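Local atomic coordinates of probable low molecular weight protein-tyrosine-phosphatase AmsI (Erwinia amylovora, PDB entry 4D74), a protein that probably removes phosphate from tyrosine side chains of proteins and may be required for production of amylovoran, an exopolysaccharide virulence factor of the fire blight bacterium. Residues S42-R47 / A152-L157. The protein carries 1 engineered substitution. Numbering follows the deposited sequence.
Sequences SPTGER and AVYGVL. With SO4 (sulfate ion), chain B.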
loop_
_atom_site.group_PDB
_atom_site.type_symbol
_atom_site.label_atom_id
_atom_site.label_comp_id
_atom_site.label_asym_id
_atom_site.label_seq_id
_atom_site.Cartn_x
_atom_site.Cartn_y
_atom_site.Cartn_z
ATOM N N SER A 42 2.211 -3.360 18.579
ATOM C CA SER A 42 3.374 -2.602 18.158
ATOM C C SER A 42 4.707 -3.176 18.659
ATOM O O SER A 42 5.630 -3.243 17.881
ATOM C CB SER A 42 3.233 -1.081 18.361
ATOM O OG SER A 42 2.930 -0.700 19.693
ATOM N N PRO A 43 4.818 -3.593 19.933
ATOM C CA PRO A 43 6.095 -4.232 20.316
ATOM C C PRO A 43 6.304 -5.574 19.606
ATOM O O PRO A 43 7.434 -5.936 19.294
ATOM C CB PRO A 43 5.990 -4.422 21.845
ATOM C CG PRO A 43 4.586 -4.190 22.170
ATOM C CD PRO A 43 3.964 -3.367 21.106
ATOM N N THR A 44 5.232 -6.292 19.310
ATOM C CA THR A 44 5.368 -7.529 18.581
ATOM C C THR A 44 5.916 -7.245 17.165
ATOM O O THR A 44 6.874 -7.883 16.728
ATOM C CB THR A 44 4.036 -8.304 18.514
ATOM O OG1 THR A 44 3.597 -8.606 19.866
ATOM C CG2 THR A 44 4.193 -9.590 17.762
ATOM N N GLY A 45 5.294 -6.320 16.478
ATOM C CA GLY A 45 5.766 -5.922 15.158
ATOM C C GLY A 45 7.199 -5.447 15.173
ATOM O O GLY A 45 7.979 -5.815 14.289
ATOM N N GLU A 46 7.549 -4.618 16.153
ATOM C CA GLU A 46 8.927 -4.133 16.340
ATOM C C GLU A 46 9.885 -5.306 16.428
ATOM O O GLU A 46 10.888 -5.335 15.722
ATOM C CB GLU A 46 9.054 -3.272 17.606
ATOM C CG GLU A 46 10.491 -2.899 17.979
ATOM C CD GLU A 46 10.630 -2.416 19.420
ATOM O OE1 GLU A 46 9.743 -1.677 19.915
ATOM O OE2 GLU A 46 11.655 -2.766 20.057
ATOM N N ARG A 47 9.605 -6.261 17.298
ATOM C CA ARG A 47 10.562 -7.308 17.539
ATOM C C ARG A 47 10.648 -8.322 16.402
ATOM O O ARG A 47 11.700 -8.917 16.189
ATOM C CB ARG A 47 10.318 -7.964 18.885
ATOM C CG ARG A 47 10.472 -6.975 20.041
ATOM C CD ARG A 47 11.849 -6.361 20.146
ATOM N NE ARG A 47 11.926 -5.462 21.289
ATOM C CZ ARG A 47 12.196 -5.849 22.539
ATOM N NH1 ARG A 47 12.432 -7.120 22.840
ATOM N NH2 ARG A 47 12.224 -4.935 23.507
ATOM N N ALA A 152 -3.571 -15.758 16.350
ATOM C CA ALA A 152 -3.948 -15.397 14.971
ATOM C C ALA A 152 -3.238 -14.112 14.549
ATOM O O ALA A 152 -2.648 -14.053 13.449
ATOM C CB ALA A 152 -5.453 -15.234 14.883
ATOM N N VAL A 153 -3.301 -13.101 15.402
ATOM C CA VAL A 153 -2.669 -11.817 15.106
ATOM C C VAL A 153 -1.164 -11.971 14.992
ATOM O O VAL A 153 -0.521 -11.358 14.112
ATOM C CB VAL A 153 -3.132 -10.722 16.083
ATOM C CG1 VAL A 153 -2.301 -9.433 15.924
ATOM C CG2 VAL A 153 -4.604 -10.405 15.831
ATOM N N TYR A 154 -0.538 -12.747 15.875
ATOM C CA TYR A 154 0.894 -12.960 15.740
ATOM C C TYR A 154 1.254 -13.479 14.361
ATOM O O TYR A 154 2.177 -12.999 13.707
ATOM C CB TYR A 154 1.415 -13.962 16.797
ATOM C CG TYR A 154 2.891 -14.123 16.689
ATOM C CD1 TYR A 154 3.470 -15.023 15.810
ATOM C CD2 TYR A 154 3.707 -13.319 17.454
ATOM C CE1 TYR A 154 4.864 -15.119 15.713
ATOM C CE2 TYR A 154 5.076 -13.389 17.357
ATOM C CZ TYR A 154 5.646 -14.288 16.498
ATOM O OH TYR A 154 7.022 -14.322 16.489
ATOM N N GLY A 155 0.520 -14.482 13.875
ATOM C CA GLY A 155 0.825 -15.063 12.583
ATOM C C GLY A 155 0.708 -14.060 11.447
ATOM O O GLY A 155 1.509 -14.082 10.506
ATOM N N VAL A 156 -0.291 -13.185 11.556
ATOM C CA VAL A 156 -0.497 -12.124 10.579
ATOM C C VAL A 156 0.674 -11.137 10.623
ATOM O O VAL A 156 1.238 -10.785 9.571
ATOM C CB VAL A 156 -1.835 -11.418 10.774
ATOM C CG1 VAL A 156 -1.958 -10.275 9.789
ATOM C CG2 VAL A 156 -3.032 -12.363 10.535
ATOM N N LEU A 157 1.050 -10.723 11.828
ATOM C CA LEU A 157 2.178 -9.812 11.969
ATOM C C LEU A 157 3.464 -10.442 11.447
ATOM O O LEU A 157 4.267 -9.766 10.843
ATOM C CB LEU A 157 2.367 -9.421 13.423
ATOM C CG LEU A 157 1.330 -8.483 14.006
ATOM C CD1 LEU A 157 1.423 -8.453 15.524
ATOM C CD2 LEU A 157 1.532 -7.072 13.473
HETATM S S SO4 B . -0.547 -1.334 21.010
HETATM O O1 SO4 B . -0.649 -1.681 22.471
HETATM O O2 SO4 B . -1.788 -0.627 20.631
HETATM O O3 SO4 B . -0.245 -2.485 20.200
HETATM O O4 SO4 B . 0.434 -0.301 20.560
#
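The methyl group of Thr44 reaches across to helix 147-169 and lodges between Leu157 and Tyr154. Its CG2 packs 3.7 Å from CD1 of Leu157, the two side chains meeting at roughly a right angle, and lies 3.8 Å from CD2 of Tyr154, approaching that ring obliquely. With OG1 beside the backbone N (chi1 -60°), CG2 of Thr44 is left anti to that N and faces the opposing helix, while OG1 hydrogen-bonds to Cys40 O, one turn earlier. The hydroxyl is thereby satisfied in a buried setting, and the contact itself is purely apolar. The CB of Leu157 is directed toward helix 41-52, whereas Tyr154 leaves its helix to one side, and the CD2-CE2 side of its ring lies alongside the Thr44 methyl. Gly45, without a side chain, leaves its backbone partly covered by Leu157.

At the start of 42-47, Ser42 faces away from this packing and grips a sulfate ion, its N donating to O3 at 3.1 Å and its OG to O4 at 2.7 Å. The sulfate also accepts bonds from the backbone N atoms of Ile36 to Cys40, as expected for the phosphate-binding P-loop of this family, which probably holds the nucleophile Cys35 and Arg41.

Leu157 and Tyr154 both also touch Leu48, a turn farther along helix 41-52, while Tyr154 stacks on His82 and reaches Val78 and Ala79 of helix 73-81. The contact thus packs the helix that follows the P-loop and strand 30-35 of the central parallel sheet against the C-terminal helix 147-169, with helix 73-81 closing over Thr44 and Tyr154.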